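Local coordinates for gamma-glutamyltranspeptidase (Ggt) (Helicobacter pylori 26695, PDB 5BPK), which cleaves the gamma-glutamyl bond of compounds such as glutathione and transfers the gamma-glutamyl group to water or another acceptor, as an Ntn-hydrolase, at the interface of chains A and B. Sequence-based numbering; all coordinates share one arbitrary frame. Chains: chain A, Gamma-glutamyltranspeptidase (Ggt); chain B, Gamma-glutamyltranspeptidase (Ggt).

The interface of chains A and B. Residues chain A 79, 81, 83-85, 104, 133-135, 137; chain B 19-20, 35-38, 40.
Start at B:Asn38, whose side-chain amide is wedged between two loops of chain A and gripped at both polar atoms, OD1 and ND2. Its CG stands in the crowded position between backbone N and carbonyl carbon (chi1 67°), which turns the amide toward A:Gly83 on one side and A:Gly135 on the other. ND2 spends both hydrogens in nearly straight bonds: one to A:Gly83 O at 2.8 Å, the other to A:Gly135 O at 2.9 Å, each acceptor lying in the amide plane. OD1 takes A:Gly135 N on one lone pair and B:Glu40 N, from its own chain, on another, so the amide's flip state and rotation are both fixed. A:Gly83 O also receives the backbone N of B:Asn38, from above the carbonyl plane.

A:Glu104 reaches toward the amide tip to tip, OE2 lying over its face above B:Asn38 CG, carboxylate and amide planes 75° apart, then crosses B:Glu40 at about a right angle. Its OE2 lies 2.5 Å from B:Glu40 OE1; so short a carboxylate pair suggests a shared proton and a raised pKa for one acid, though protons are not seen. B:Glu40 also belongs to the pocket for the acivicin-related ligand, so this buttress may help position it.

Next to this, A:Gly85 and B:Thr19 form an antiparallel bridge, A:Gly85 N giving to B:Thr19 O at 3.0 Å and B:Thr19 N returning to A:Gly85 O. A:Asn81 slides past B:Ile20, its CB 3.4 Å from the CG2 methyl, while ND2 holds A:Ala79 O within its own loop.

Packing loosens toward B:Phe35, where ring atom CD1 lies 3.6 Å from A:Gly83 CA, obliquely above the ring plane, and a water joins A:Gly83 N to B:Leu36 O. The glycine-rich loop leading into strand 85-91 of chain A is thus docked between the end of strand 13-19 and the loop before 3-10 helix 40-43 of chain B, beside the active site.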
loop_
_atom_site.group_PDB
_atom_site.type_symbol
_atom_site.label_atom_id
_atom_site.label_comp_id
_atom_site.label_asym_id
_atom_site.label_seq_id
_atom_site.Cartn_x
_atom_site.Cartn_y
_atom_site.Cartn_z
ATOM N N ALA A 79 7.858 5.052 -5.917
ATOM C CA ALA A 79 6.649 4.414 -5.376
ATOM C C ALA A 79 5.431 4.719 -6.225
ATOM O O ALA A 79 4.719 3.801 -6.666
ATOM C CB ALA A 79 6.410 4.883 -3.947
ATOM N N ASN A 81 3.586 5.611 -9.608
ATOM C CA ASN A 81 3.833 4.811 -10.802
ATOM C C ASN A 81 2.694 4.771 -11.796
ATOM O O ASN A 81 1.524 4.999 -11.439
ATOM C CB ASN A 81 4.100 3.359 -10.389
ATOM C CG ASN A 81 2.873 2.692 -9.798
ATOM O OD1 ASN A 81 2.077 2.081 -10.534
ATOM N ND2 ASN A 81 2.684 2.832 -8.468
ATOM N N GLY A 83 3.704 1.898 -13.858
ATOM C CA GLY A 83 4.168 0.524 -14.121
ATOM C C GLY A 83 3.859 -0.524 -13.071
ATOM O O GLY A 83 4.374 -1.646 -13.151
ATOM N N GLY A 84 3.017 -0.174 -12.098
ATOM C CA GLY A 84 2.661 -1.069 -10.994
ATOM C C GLY A 84 1.154 -1.248 -10.861
ATOM O O GLY A 84 0.447 -1.391 -11.847
ATOM N N GLY A 85 0.659 -1.221 -9.629
ATOM C CA GLY A 85 -0.753 -1.474 -9.364
ATOM C C GLY A 85 -1.079 -1.188 -7.915
ATOM O O GLY A 85 -0.221 -0.731 -7.133
ATOM N N GLU A 104 -1.515 -5.939 -9.982
ATOM C CA GLU A 104 -0.899 -6.599 -11.131
ATOM C C GLU A 104 -1.282 -8.071 -11.197
ATOM O O GLU A 104 -1.563 -8.706 -10.171
ATOM C CB GLU A 104 0.618 -6.482 -11.123
ATOM C CG GLU A 104 1.155 -5.059 -11.079
ATOM C CD GLU A 104 1.507 -4.616 -9.671
ATOM O OE1 GLU A 104 0.645 -4.757 -8.764
ATOM O OE2 GLU A 104 2.643 -4.122 -9.489
ATOM N N ALA A 133 10.599 -10.021 -13.062
ATOM C CA ALA A 133 10.042 -9.695 -11.746
ATOM C C ALA A 133 8.692 -8.986 -11.831
ATOM O O ALA A 133 8.029 -8.808 -10.801
ATOM C CB ALA A 133 11.016 -8.818 -10.964
ATOM N N ALA A 134 8.293 -8.564 -13.030
ATOM C CA ALA A 134 7.096 -7.710 -13.199
ATOM C C ALA A 134 5.805 -8.475 -13.459
ATOM O O ALA A 134 5.757 -9.374 -14.309
ATOM C CB ALA A 134 7.319 -6.710 -14.320
ATOM N N GLY A 135 4.749 -8.083 -12.745
ATOM C CA GLY A 135 3.383 -8.433 -13.107
ATOM C C GLY A 135 2.821 -7.439 -14.111
ATOM O O GLY A 135 3.387 -6.364 -14.330
ATOM N N PRO A 137 0.982 -4.444 -15.371
ATOM C CA PRO A 137 0.575 -3.241 -14.623
ATOM C C PRO A 137 -0.930 -2.959 -14.646
ATOM O O PRO A 137 -1.571 -3.062 -15.710
ATOM C CB PRO A 137 1.302 -2.117 -15.347
ATOM C CG PRO A 137 2.524 -2.783 -15.945
ATOM C CD PRO A 137 2.024 -4.141 -16.368
ATOM N N THR B 19 1.692 1.074 -5.883
ATOM C CA THR B 19 3.077 0.650 -5.724
ATOM C C THR B 19 3.676 -0.014 -6.947
ATOM O O THR B 19 2.957 -0.545 -7.790
ATOM C CB THR B 19 3.165 -0.361 -4.540
ATOM O OG1 THR B 19 4.529 -0.545 -4.133
ATOM C CG2 THR B 19 2.527 -1.699 -4.909
ATOM N N ILE B 20 5.006 0.010 -6.996
ATOM C CA ILE B 20 5.790 -0.864 -7.860
ATOM C C ILE B 20 6.591 -1.900 -7.033
ATOM O O ILE B 20 7.460 -2.581 -7.554
ATOM C CB ILE B 20 6.682 -0.051 -8.836
ATOM C CG1 ILE B 20 7.452 1.080 -8.129
ATOM C CG2 ILE B 20 5.833 0.478 -9.991
ATOM C CD1 ILE B 20 8.433 1.812 -9.066
ATOM N N PHE B 35 8.819 4.738 -17.905
ATOM C CA PHE B 35 8.348 4.286 -16.592
ATOM C C PHE B 35 9.047 3.024 -16.097
ATOM O O PHE B 35 9.485 2.185 -16.884
ATOM C CB PHE B 35 6.817 4.120 -16.577
ATOM C CG PHE B 35 6.309 2.950 -17.380
ATOM C CD1 PHE B 35 6.187 1.692 -16.803
ATOM C CD2 PHE B 35 5.941 3.111 -18.714
ATOM C CE1 PHE B 35 5.707 0.618 -17.541
ATOM C CE2 PHE B 35 5.469 2.043 -19.447
ATOM C CZ PHE B 35 5.361 0.789 -18.859
ATOM N N LEU B 36 9.146 2.912 -14.775
ATOM C CA LEU B 36 9.719 1.740 -14.128
ATOM C C LEU B 36 8.717 0.599 -14.006
ATOM O O LEU B 36 7.545 0.818 -13.700
ATOM C CB LEU B 36 10.206 2.098 -12.725
ATOM C CG LEU B 36 11.527 2.855 -12.656
ATOM C CD1 LEU B 36 11.655 3.625 -11.352
ATOM C CD2 LEU B 36 12.714 1.913 -12.861
ATOM N N LEU B 37 9.199 -0.614 -14.243
ATOM C CA LEU B 37 8.424 -1.831 -13.984
ATOM C C LEU B 37 8.386 -2.173 -12.495
ATOM O O LEU B 37 9.362 -1.980 -11.758
ATOM C CB LEU B 37 9.042 -3.012 -14.733
ATOM C CG LEU B 37 8.876 -2.939 -16.242
ATOM C CD1 LEU B 37 9.903 -3.847 -16.893
ATOM C CD2 LEU B 37 7.435 -3.288 -16.664
ATOM N N ASN B 38 7.253 -2.704 -12.069
ATOM C CA ASN B 38 7.115 -3.274 -10.735
ATOM C C ASN B 38 7.956 -4.528 -10.565
ATOM O O ASN B 38 8.321 -5.176 -11.551
ATOM C CB ASN B 38 5.649 -3.601 -10.453
ATOM C CG ASN B 38 5.127 -4.730 -11.322
ATOM O OD1 ASN B 38 5.283 -5.907 -10.978
ATOM N ND2 ASN B 38 4.532 -4.384 -12.472
ATOM N N GLU B 40 6.427 -6.788 -8.475
ATOM C CA GLU B 40 5.332 -7.346 -7.688
ATOM C C GLU B 40 5.316 -8.876 -7.680
ATOM O O GLU B 40 4.652 -9.478 -6.832
ATOM C CB GLU B 40 3.971 -6.819 -8.168
ATOM C CG GLU B 40 3.041 -6.370 -7.054
ATOM C CD GLU B 40 3.495 -5.054 -6.431
ATOM O OE1 GLU B 40 3.605 -4.032 -7.169
ATOM O OE2 GLU B 40 3.747 -5.044 -5.213
HETATM O O HOH W 1 6.227 3.074 -12.896
#